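Local coordinates for FYVE, RhoGEF and PH domain-containing protein 5 (Homo sapiens, PDB 3MPX) that activates the small GTPase CDC42 by exchanging its bound GDP for GTP, and may shape the actin cytoskeleton and the response of endothelial cells to VEGF, at residues L85-I89 / G116-H120; E78-I82 / H119-H123; L173-Q177 / I204-T208. One frame throughout, in Å; residues are numbered along the deposited sequence.

Interaction 1 (L85-I89 / G116-H120)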
ATOM      1  N   LEU A  85     -16.711  -9.945  -4.441  1.00 15.34           N
ATOM      2  CA  LEU A  85     -17.022  -8.563  -4.074  1.00 14.98           C
ATOM      3  C   LEU A  85     -16.489  -7.607  -5.122  1.00 21.07           C
ATOM      4  O   LEU A  85     -17.240  -6.755  -5.605  1.00 22.73           O
ATOM      5  CB  LEU A  85     -16.494  -8.213  -2.660  1.00 14.83           C
ATOM      6  CG  LEU A  85     -16.174  -6.740  -2.334  1.00 19.57           C
ATOM      7  CD1 LEU A  85     -17.425  -5.900  -2.152  1.00 19.53           C
ATOM      8  CD2 LEU A  85     -15.272  -6.631  -1.126  1.00 21.82           C
ATOM      9  N   HIS A  86     -15.215  -7.790  -5.508  1.00 16.72           N
ATOM     10  CA  HIS A  86     -14.519  -6.946  -6.462  1.00 16.16           C
ATOM     11  C   HIS A  86     -14.936  -7.238  -7.901  1.00 21.48           C
ATOM     12  O   HIS A  86     -15.021  -6.294  -8.703  1.00 21.14           O
ATOM     13  CB  HIS A  86     -13.013  -7.012  -6.227  1.00 16.19           C
ATOM     14  CG  HIS A  86     -12.650  -6.394  -4.910  1.00 19.00           C
ATOM     15  ND1 HIS A  86     -12.488  -5.028  -4.774  1.00 20.62           N
ATOM     16  CD2 HIS A  86     -12.552  -6.963  -3.690  1.00 20.20           C
ATOM     17  CE1 HIS A  86     -12.228  -4.824  -3.493  1.00 19.64           C
ATOM     18  NE2 HIS A  86     -12.273  -5.954  -2.803  1.00 19.87           N
ATOM     19  N   GLN A  87     -15.304  -8.505  -8.212  1.00 18.46           N
ATOM     20  CA  GLN A  87     -15.852  -8.836  -9.534  1.00 18.45           C
ATOM     21  C   GLN A  87     -17.115  -7.956  -9.774  1.00 19.51           C
ATOM     22  O   GLN A  87     -17.233  -7.355 -10.839  1.00 18.92           O
ATOM     23  CB  GLN A  87     -16.207 -10.328  -9.643  1.00 20.14           C
ATOM     24  CG  GLN A  87     -15.096 -11.158 -10.260  1.00 47.36           C
ATOM     25  CD  GLN A  87     -15.433 -12.632 -10.331  1.00 75.90           C
ATOM     26  OE1 GLN A  87     -15.839 -13.269  -9.343  1.00 69.27           O
ATOM     27  NE2 GLN A  87     -15.211 -13.223 -11.496  1.00 74.84           N
ATOM     28  N   GLY A  88     -17.956  -7.816  -8.744  1.00 13.38           N
ATOM     29  CA  GLY A  88     -19.151  -6.985  -8.771  1.00 13.21           C
ATOM     30  C   GLY A  88     -18.883  -5.499  -8.906  1.00 19.08           C
ATOM     31  O   GLY A  88     -19.559  -4.840  -9.703  1.00 19.25           O
ATOM     32  N   ILE A  89     -17.905  -4.955  -8.100  1.00 15.64           N
ATOM     33  CA  ILE A  89     -17.451  -3.555  -8.107  1.00 15.17           C
ATOM     34  C   ILE A  89     -17.009  -3.203  -9.552  1.00 21.69           C
ATOM     35  O   ILE A  89     -17.492  -2.221 -10.107  1.00 22.53           O
ATOM     36  CB  ILE A  89     -16.332  -3.303  -7.037  1.00 17.53           C
ATOM     37  CG1 ILE A  89     -16.935  -3.161  -5.633  1.00 17.20           C
ATOM     38  CG2 ILE A  89     -15.456  -2.072  -7.377  1.00 17.38           C
ATOM     39  CD1 ILE A  89     -15.956  -3.096  -4.492  1.00 20.92           C
ATOM     40  N   GLY A 116     -19.912  -6.445   1.987  1.00 26.20           N
ATOM     41  CA  GLY A 116     -18.807  -6.918   1.164  1.00 25.05           C
ATOM     42  C   GLY A 116     -17.439  -6.658   1.758  1.00 25.15           C
ATOM     43  O   GLY A 116     -16.623  -7.579   1.865  1.00 24.13           O
ATOM     44  N   PHE A 117     -17.194  -5.398   2.156  1.00 19.48           N
ATOM     45  CA  PHE A 117     -15.955  -4.945   2.771  1.00 18.72           C
ATOM     46  C   PHE A 117     -15.788  -5.538   4.183  1.00 22.37           C
ATOM     47  O   PHE A 117     -14.731  -5.386   4.794  1.00 22.54           O
ATOM     48  CB  PHE A 117     -15.887  -3.405   2.783  1.00 20.37           C
ATOM     49  CG  PHE A 117     -15.512  -2.795   1.448  1.00 21.75           C
ATOM     50  CD1 PHE A 117     -14.187  -2.717   1.047  1.00 23.73           C
ATOM     51  CD2 PHE A 117     -16.485  -2.272   0.604  1.00 24.07           C
ATOM     52  CE1 PHE A 117     -13.844  -2.165  -0.194  1.00 24.17           C
ATOM     53  CE2 PHE A 117     -16.139  -1.723  -0.638  1.00 26.17           C
ATOM     54  CZ  PHE A 117     -14.819  -1.671  -1.023  1.00 23.38           C
ATOM     55  N   ASP A 118     -16.811  -6.247   4.690  1.00 17.96           N
ATOM     56  CA  ASP A 118     -16.722  -6.890   6.001  1.00 16.78           C
ATOM     57  C   ASP A 118     -15.844  -8.117   5.909  1.00 16.65           C
ATOM     58  O   ASP A 118     -15.172  -8.450   6.881  1.00 17.13           O
ATOM     59  CB  ASP A 118     -18.105  -7.208   6.570  1.00 19.10           C
ATOM     60  CG  ASP A 118     -18.798  -6.005   7.188  1.00 34.94           C
ATOM     61  OD1 ASP A 118     -18.103  -5.190   7.854  1.00 35.86           O
ATOM     62  OD2 ASP A 118     -20.038  -5.896   7.044  1.00 42.70           O
ATOM     63  N   HIS A 119     -15.800  -8.751   4.715  1.00  9.43           N
ATOM     64  CA  HIS A 119     -14.919  -9.878   4.400  1.00  8.14           C
ATOM     65  C   HIS A 119     -13.455  -9.417   4.484  1.00  9.14           C
ATOM     66  O   HIS A 119     -12.622 -10.142   5.028  1.00  7.66           O
ATOM     67  CB  HIS A 119     -15.256 -10.464   3.023  1.00  8.94           C
ATOM     68  CG  HIS A 119     -16.552 -11.219   3.006  1.00 11.95           C
ATOM     69  ND1 HIS A 119     -16.707 -12.409   3.706  1.00 13.01           N
ATOM     70  CD2 HIS A 119     -17.717 -10.926   2.386  1.00 12.86           C
ATOM     71  CE1 HIS A 119     -17.945 -12.797   3.483  1.00 11.87           C
ATOM     72  NE2 HIS A 119     -18.589 -11.946   2.686  1.00 12.22           N
ATOM     73  N   HIS A 120     -13.171  -8.177   3.998  1.00  4.12           N
ATOM     74  CA  HIS A 120     -11.879  -7.499   4.135  1.00  3.66           C
ATOM     75  C   HIS A 120     -11.493  -7.374   5.625  1.00  9.55           C
ATOM     76  O   HIS A 120     -10.396  -7.777   5.996  1.00 10.63           O
ATOM     77  CB  HIS A 120     -11.886  -6.108   3.458  1.00  3.53           C
ATOM     78  CG  HIS A 120     -11.488  -6.170   2.015  1.00  6.65           C
ATOM     79  ND1 HIS A 120     -10.188  -6.510   1.629  1.00  8.36           N
ATOM     80  CD2 HIS A 120     -12.237  -5.999   0.906  1.00  7.82           C
ATOM     81  CE1 HIS A 120     -10.189  -6.494   0.309  1.00  7.29           C
ATOM     82  NE2 HIS A 120     -11.393  -6.185  -0.170  1.00  7.68           N
TER
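H86 and H120 approach each other from opposite directions and share a single hydrogen bond, NE2 of H86 to NE2 of H120, 2.8 Å long and close to straight at 164°. Either nitrogen could be the donor. The rings meet rim to rim with their planes at 83°, so neither lies over the other, and NE2 of H86 sits in the plane of the H120 ring, at its edge. Beside this bond the branched end of L85 lies against G116 and the edge of the H120 ring. Its CG stands anti to the backbone N (chi1 154°), which carries CD2 to 3.4 Å from O of G116 and 3.7 Å from CD2 of H120, while CD1 lies against CA of G116, a residue with no side chain. One turn on, CD1 of I89 reaches CZ of F117 at 3.9 Å, the two side chains crossing at about a right angle. All this lies within the DH (RhoGEF) domain, an elongated bundle of helices, where helix 66-98 meets the beginning of helix 117-138. Further out, the other nitrogen of H86, ND1, is hydrogen-bonded to OE2 of E34, and Y37 meets the H86 ring edge-to-face; both come from helix 21-59. L173 and V207, from two further helices, pack against F117 and H120.

Interaction 2 (E78-I82 / H119-H123); sequences ELPAI and HHATH
The H119 ring is gripped at its edge by E78 and covered on one face by CB of A81, which sits over the ring centre, 3.6 Å from the H119 centroid and close to the ring normal, a CH-pi contact. At the edge, ND1 of H119 donates to OE2 of E78 at 2.9 Å, a His-carboxylate hydrogen bond that uses the syn lone pair of that oxygen. Carboxylate and imidazole planes are only 26° apart. The glutamate gets there by folding: its chain bends at chi2 (-46°), which turns the carboxylate toward H119 and leaves OE1 against CG2 of T122, while OG1 of T122 is bonded to O of D118.

I82 meets both H120 and H123. Its CG1 lies above the centre of the H120 ring, 4.3 Å from the centroid, and its CG2 approaches NE2 of H120, a nitrogen whose polar partner is H86. CD1 of I82 touches CB of H123 at 3.9 Å, the two side chains crossing at about a right angle, and CD2 of L79 comes equally near NE2 of H123, which is hydrogen-bonded to OH of Y130. The segments belong to helices 66-98 and 117-138, which run nearly antiparallel here (154°, axes 9.6 Å apart) within the helical DH domain; V169 and V170 of helix 162-184 touch H123.

With carboxylate and ring planes almost coplanar and a methyl over one face, the H119 ring is probably restrained from turning, and the nearby carboxylate would be expected to favour a proton on ND1 and perhaps raise the basicity of the imidazole.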
ATOM      1  N   GLU A  78     -12.044 -16.395   2.991  1.00 10.69           N
ATOM      2  CA  GLU A  78     -12.241 -14.985   2.721  1.00 10.00           C
ATOM      3  C   GLU A  78     -11.853 -14.580   1.305  1.00 14.75           C
ATOM      4  O   GLU A  78     -12.483 -13.684   0.745  1.00 14.53           O
ATOM      5  CB  GLU A  78     -11.464 -14.161   3.749  1.00 11.40           C
ATOM      6  CG  GLU A  78     -12.028 -14.256   5.162  1.00 23.37           C
ATOM      7  CD  GLU A  78     -13.538 -14.106   5.286  1.00 45.70           C
ATOM      8  OE1 GLU A  78     -14.155 -14.917   6.016  1.00 54.82           O
ATOM      9  OE2 GLU A  78     -14.107 -13.195   4.639  1.00 25.85           O
ATOM     10  N   LEU A  79     -10.852 -15.264   0.709  1.00 12.07           N
ATOM     11  CA  LEU A  79     -10.347 -14.961  -0.634  1.00 11.43           C
ATOM     12  C   LEU A  79     -11.433 -15.046  -1.704  1.00 12.95           C
ATOM     13  O   LEU A  79     -11.608 -14.025  -2.369  1.00 11.64           O
ATOM     14  CB  LEU A  79      -9.107 -15.786  -1.016  1.00 11.38           C
ATOM     15  CG  LEU A  79      -7.877 -15.715  -0.077  1.00 15.46           C
ATOM     16  CD1 LEU A  79      -6.711 -16.499  -0.668  1.00 15.13           C
ATOM     17  CD2 LEU A  79      -7.439 -14.267   0.202  1.00 16.51           C
ATOM     18  N   PRO A  80     -12.228 -16.159  -1.837  1.00  9.45           N
ATOM     19  CA  PRO A  80     -13.320 -16.186  -2.847  1.00  8.02           C
ATOM     20  C   PRO A  80     -14.411 -15.120  -2.635  1.00 12.40           C
ATOM     21  O   PRO A  80     -14.914 -14.539  -3.606  1.00 11.32           O
ATOM     22  CB  PRO A  80     -13.901 -17.591  -2.706  1.00  9.23           C
ATOM     23  CG  PRO A  80     -12.878 -18.386  -2.027  1.00 14.61           C
ATOM     24  CD  PRO A  80     -12.140 -17.457  -1.130  1.00 11.02           C
ATOM     25  N   ALA A  81     -14.744 -14.837  -1.360  1.00  9.32           N
ATOM     26  CA  ALA A  81     -15.722 -13.828  -0.971  1.00  9.22           C
ATOM     27  C   ALA A  81     -15.259 -12.446  -1.406  1.00 13.98           C
ATOM     28  O   ALA A  81     -16.092 -11.629  -1.804  1.00 13.90           O
ATOM     29  CB  ALA A  81     -15.923 -13.848   0.538  1.00  9.82           C
ATOM     30  N   ILE A  82     -13.934 -12.179  -1.304  1.00 10.68           N
ATOM     31  CA  ILE A  82     -13.333 -10.905  -1.707  1.00 10.45           C
ATOM     32  C   ILE A  82     -13.326 -10.830  -3.220  1.00 15.05           C
ATOM     33  O   ILE A  82     -13.777  -9.835  -3.764  1.00 14.70           O
ATOM     34  CB  ILE A  82     -11.938 -10.654  -1.066  1.00 13.08           C
ATOM     35  CG1 ILE A  82     -12.074 -10.397   0.448  1.00 12.08           C
ATOM     36  CG2 ILE A  82     -11.188  -9.487  -1.749  1.00 13.93           C
ATOM     37  CD1 ILE A  82     -10.899 -10.942   1.328  1.00 12.84           C
ATOM     38  N   HIS A 119     -15.800  -8.751   4.715  1.00  9.43           N
ATOM     39  CA  HIS A 119     -14.919  -9.878   4.400  1.00  8.14           C
ATOM     40  C   HIS A 119     -13.455  -9.417   4.484  1.00  9.14           C
ATOM     41  O   HIS A 119     -12.622 -10.142   5.028  1.00  7.66           O
ATOM     42  CB  HIS A 119     -15.256 -10.464   3.023  1.00  8.94           C
ATOM     43  CG  HIS A 119     -16.552 -11.219   3.006  1.00 11.95           C
ATOM     44  ND1 HIS A 119     -16.707 -12.409   3.706  1.00 13.01           N
ATOM     45  CD2 HIS A 119     -17.717 -10.926   2.386  1.00 12.86           C
ATOM     46  CE1 HIS A 119     -17.945 -12.797   3.483  1.00 11.87           C
ATOM     47  NE2 HIS A 119     -18.589 -11.946   2.686  1.00 12.22           N
ATOM     48  N   HIS A 120     -13.171  -8.177   3.998  1.00  4.12           N
ATOM     49  CA  HIS A 120     -11.879  -7.499   4.135  1.00  3.66           C
ATOM     50  C   HIS A 120     -11.493  -7.374   5.625  1.00  9.55           C
ATOM     51  O   HIS A 120     -10.396  -7.777   5.996  1.00 10.63           O
ATOM     52  CB  HIS A 120     -11.886  -6.108   3.458  1.00  3.53           C
ATOM     53  CG  HIS A 120     -11.488  -6.170   2.015  1.00  6.65           C
ATOM     54  ND1 HIS A 120     -10.188  -6.510   1.629  1.00  8.36           N
ATOM     55  CD2 HIS A 120     -12.237  -5.999   0.906  1.00  7.82           C
ATOM     56  CE1 HIS A 120     -10.189  -6.494   0.309  1.00  7.29           C
ATOM     57  NE2 HIS A 120     -11.393  -6.185  -0.170  1.00  7.68           N
ATOM     58  N   ALA A 121     -12.412  -6.886   6.470  1.00  6.62           N
ATOM     59  CA  ALA A 121     -12.218  -6.720   7.911  1.00  7.19           C
ATOM     60  C   ALA A 121     -11.919  -8.058   8.583  1.00 14.04           C
ATOM     61  O   ALA A 121     -11.005  -8.150   9.401  1.00 13.03           O
ATOM     62  CB  ALA A 121     -13.466  -6.114   8.515  1.00  8.02           C
ATOM     63  N   THR A 122     -12.678  -9.100   8.197  1.00 12.27           N
ATOM     64  CA  THR A 122     -12.558 -10.469   8.685  1.00 12.40           C
ATOM     65  C   THR A 122     -11.220 -11.074   8.236  1.00 16.43           C
ATOM     66  O   THR A 122     -10.586 -11.776   9.020  1.00 17.03           O
ATOM     67  CB  THR A 122     -13.787 -11.250   8.209  1.00 24.21           C
ATOM     68  OG1 THR A 122     -14.909 -10.769   8.936  1.00 28.20           O
ATOM     69  CG2 THR A 122     -13.673 -12.726   8.429  1.00 24.26           C
ATOM     70  N   HIS A 123     -10.794 -10.786   6.982  1.00 11.82           N
ATOM     71  CA  HIS A 123      -9.538 -11.279   6.419  1.00 10.63           C
ATOM     72  C   HIS A 123      -8.364 -10.688   7.166  1.00 10.99           C
ATOM     73  O   HIS A 123      -7.489 -11.428   7.592  1.00  8.33           O
ATOM     74  CB  HIS A 123      -9.441 -10.970   4.922  1.00 11.81           C
ATOM     75  CG  HIS A 123      -8.175 -11.464   4.275  1.00 15.37           C
ATOM     76  ND1 HIS A 123      -7.406 -10.638   3.459  1.00 17.31           N
ATOM     77  CD2 HIS A 123      -7.596 -12.686   4.326  1.00 16.49           C
ATOM     78  CE1 HIS A 123      -6.398 -11.382   3.044  1.00 16.39           C
ATOM     79  NE2 HIS A 123      -6.466 -12.619   3.545  1.00 16.58           N
TER

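Interaction 3 (L173-Q177 / I204-T208); sequences LFQYQ and ISKVT
L173 and I204 begin the closely packed side of this helix pair. CG2 of I204 comes to 3.4 Å from the backbone O of L173, and its CD1 reaches round to CB of Y176 at 3.6 Å; the I204 and Y176 side chains cross at about a right angle. CD1 of L173 meets CG1 of V207 in the same crosswise manner, and CB of L173 touches CG2 of T208. F174, which leaves its helix pointing away, swings its ring back so that CE1 lies 3.7 Å from CB of T208. The two segments, from helices 162-184 and 192-214 of the DH domain's bundle, run largely antiparallel, at 143° with axes 9.9 Å apart. I124 of helix 117-138 packs on L173, and L221 and V225 of helix 218-230 pack on F174. The hydroxyl of Y176 turns elsewhere, bonding to OE1 of E34.

The other side is looser and more polar, with Q177 and S205 partly exposed. Q177 is extended beyond CG, laying CG along CG2 of I204 and bringing OE1 to OG1 of T208, which donates a 2.7 Å hydrogen bond. The hydroxyl approaches from above the carbonyl plane, 40° out of it, at a C=O...donor angle of 126°. OE1 also passes near CA of S205, whose own hydroxyl binds O of S202. With an alanine in place of Q177, the T208 hydroxyl would probably lose this acceptor and CG2 of I204 the CH2 that lies along it.

The chemistry is thus divided: T208 turns its methyl to the apolar side and its hydroxyl to the glutamine, allowing one buried residue to join the hydrocarbon interior to the polar margin.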
ATOM      1  N   LEU A 173      -7.428  -1.436  -0.339  1.00  8.16           N
ATOM      2  CA  LEU A 173      -8.181  -0.631   0.604  1.00  6.82           C
ATOM      3  C   LEU A 173      -7.537   0.743   0.824  1.00  9.64           C
ATOM      4  O   LEU A 173      -8.252   1.737   0.839  1.00  8.51           O
ATOM      5  CB  LEU A 173      -8.359  -1.398   1.926  1.00  6.61           C
ATOM      6  CG  LEU A 173      -9.118  -2.748   1.855  1.00 10.11           C
ATOM      7  CD1 LEU A 173      -9.182  -3.405   3.218  1.00  9.56           C
ATOM      8  CD2 LEU A 173     -10.540  -2.588   1.262  1.00  9.66           C
ATOM      9  N   PHE A 174      -6.193   0.809   0.927  1.00  7.17           N
ATOM     10  CA  PHE A 174      -5.464   2.079   1.092  1.00  7.46           C
ATOM     11  C   PHE A 174      -5.468   2.895  -0.241  1.00 14.23           C
ATOM     12  O   PHE A 174      -5.458   4.129  -0.218  1.00 15.03           O
ATOM     13  CB  PHE A 174      -4.042   1.837   1.636  1.00  8.73           C
ATOM     14  CG  PHE A 174      -4.009   1.074   2.949  1.00 10.18           C
ATOM     15  CD1 PHE A 174      -4.442   1.666   4.134  1.00 11.46           C
ATOM     16  CD2 PHE A 174      -3.517  -0.227   3.007  1.00 12.84           C
ATOM     17  CE1 PHE A 174      -4.417   0.958   5.346  1.00 11.82           C
ATOM     18  CE2 PHE A 174      -3.492  -0.933   4.228  1.00 15.25           C
ATOM     19  CZ  PHE A 174      -3.953  -0.335   5.387  1.00 11.59           C
ATOM     20  N   GLN A 175      -5.570   2.186  -1.384  1.00  9.81           N
ATOM     21  CA  GLN A 175      -5.681   2.741  -2.719  1.00  8.90           C
ATOM     22  C   GLN A 175      -7.028   3.437  -2.902  1.00 13.66           C
ATOM     23  O   GLN A 175      -7.053   4.562  -3.406  1.00 13.41           O
ATOM     24  CB  GLN A 175      -5.453   1.652  -3.775  1.00 10.09           C
ATOM     25  CG  GLN A 175      -3.959   1.325  -4.000  1.00  9.28           C
ATOM     26  CD  GLN A 175      -3.722   0.082  -4.829  1.00 21.71           C
ATOM     27  OE1 GLN A 175      -4.618  -0.460  -5.482  1.00 17.65           O
ATOM     28  NE2 GLN A 175      -2.501  -0.416  -4.810  1.00 14.08           N
ATOM     29  N   TYR A 176      -8.145   2.819  -2.446  1.00 11.56           N
ATOM     30  CA  TYR A 176      -9.470   3.450  -2.529  1.00 11.39           C
ATOM     31  C   TYR A 176      -9.431   4.775  -1.738  1.00 16.61           C
ATOM     32  O   TYR A 176      -9.840   5.802  -2.261  1.00 17.51           O
ATOM     33  CB  TYR A 176     -10.562   2.546  -1.954  1.00 12.89           C
ATOM     34  CG  TYR A 176     -10.894   1.284  -2.722  1.00 15.26           C
ATOM     35  CD1 TYR A 176     -10.871   1.264  -4.116  1.00 16.84           C
ATOM     36  CD2 TYR A 176     -11.366   0.152  -2.066  1.00 16.43           C
ATOM     37  CE1 TYR A 176     -11.221   0.118  -4.828  1.00 16.65           C
ATOM     38  CE2 TYR A 176     -11.721  -0.998  -2.768  1.00 17.57           C
ATOM     39  CZ  TYR A 176     -11.625  -1.018  -4.146  1.00 25.19           C
ATOM     40  OH  TYR A 176     -11.954  -2.163  -4.824  1.00 28.08           O
ATOM     41  N   GLN A 177      -8.854   4.756  -0.514  1.00 11.72           N
ATOM     42  CA  GLN A 177      -8.642   5.923   0.341  1.00  9.74           C
ATOM     43  C   GLN A 177      -7.907   7.033  -0.392  1.00 12.87           C
ATOM     44  O   GLN A 177      -8.433   8.137  -0.454  1.00 12.82           O
ATOM     45  CB  GLN A 177      -7.872   5.524   1.593  1.00 10.59           C
ATOM     46  CG  GLN A 177      -8.770   4.885   2.647  1.00 29.33           C
ATOM     47  CD  GLN A 177      -8.063   4.478   3.921  1.00 61.49           C
ATOM     48  OE1 GLN A 177      -8.697   4.370   4.975  1.00 59.97           O
ATOM     49  NE2 GLN A 177      -6.748   4.210   3.868  1.00 54.92           N
ATOM     50  N   ILE A 204     -14.610   2.636   4.303  1.00 15.02           N
ATOM     51  CA  ILE A 204     -13.317   1.983   4.055  1.00 14.38           C
ATOM     52  C   ILE A 204     -12.390   2.212   5.230  1.00 16.09           C
ATOM     53  O   ILE A 204     -11.604   1.320   5.547  1.00 14.48           O
ATOM     54  CB  ILE A 204     -12.689   2.448   2.703  1.00 17.72           C
ATOM     55  CG1 ILE A 204     -13.463   1.866   1.506  1.00 17.94           C
ATOM     56  CG2 ILE A 204     -11.191   2.102   2.587  1.00 17.74           C
ATOM     57  CD1 ILE A 204     -13.388   2.749   0.273  1.00 21.29           C
ATOM     58  N   SER A 205     -12.470   3.400   5.880  1.00 13.15           N
ATOM     59  CA  SER A 205     -11.602   3.714   7.018  1.00 12.96           C
ATOM     60  C   SER A 205     -11.944   2.828   8.185  1.00 16.38           C
ATOM     61  O   SER A 205     -11.041   2.459   8.904  1.00 16.01           O
ATOM     62  CB  SER A 205     -11.657   5.188   7.397  1.00 18.48           C
ATOM     63  OG  SER A 205     -12.764   5.488   8.234  1.00 36.01           O
ATOM     64  N   LYS A 206     -13.231   2.411   8.323  1.00 13.52           N
ATOM     65  CA  LYS A 206     -13.702   1.481   9.353  1.00 13.28           C
ATOM     66  C   LYS A 206     -12.976   0.140   9.147  1.00 20.06           C
ATOM     67  O   LYS A 206     -12.514  -0.463  10.121  1.00 21.29           O
ATOM     68  CB  LYS A 206     -15.224   1.287   9.258  1.00 14.71           C
ATOM     69  CG  LYS A 206     -16.053   2.035  10.320  1.00 24.65           C
ATOM     70  CD  LYS A 206     -17.063   3.063   9.743  1.00 35.89           C
ATOM     71  CE  LYS A 206     -18.202   2.508   8.881  1.00 38.13           C
ATOM     72  NZ  LYS A 206     -19.017   3.579   8.206  1.00 22.73           N
ATOM     73  N   VAL A 207     -12.788  -0.260   7.869  1.00 16.39           N
ATOM     74  CA  VAL A 207     -12.100  -1.498   7.487  1.00 16.16           C
ATOM     75  C   VAL A 207     -10.573  -1.388   7.652  1.00 20.89           C
ATOM     76  O   VAL A 207      -9.988  -2.298   8.227  1.00 20.25           O
ATOM     77  CB  VAL A 207     -12.489  -1.997   6.065  1.00 19.18           C
ATOM     78  CG1 VAL A 207     -11.952  -3.403   5.812  1.00 19.20           C
ATOM     79  CG2 VAL A 207     -13.998  -1.975   5.860  1.00 18.36           C
ATOM     80  N   THR A 208      -9.930  -0.311   7.133  1.00 19.03           N
ATOM     81  CA  THR A 208      -8.463  -0.105   7.210  1.00 18.93           C
ATOM     82  C   THR A 208      -7.980   0.122   8.646  1.00 24.52           C
ATOM     83  O   THR A 208      -6.818  -0.154   8.956  1.00 23.97           O
ATOM     84  CB  THR A 208      -7.979   1.032   6.304  1.00 22.16           C
ATOM     85  OG1 THR A 208      -8.712   2.215   6.590  1.00 26.21           O
ATOM     86  CG2 THR A 208      -8.086   0.698   4.840  1.00 17.44           C
TER

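From the N terminus, helix 66-98 supplies first 78-82 and then 85-89, and both pair with the start of helix 117-138. Because these helices run antiparallel, interaction 2 closes the longer loop, and that of interaction 1 lies wholly within it; their second segments overlap at H119 and H120. Interaction 3 opens later, in series, and closes the connection between helices 162-184 and 192-214. Its centre lies about 12 Å from that of interaction 1 and about 14 Å from that of interaction 2. V207 packs on H120, and F117 on Y176, so the two helix pairs meet and four helices of the DH domain are tied side by side.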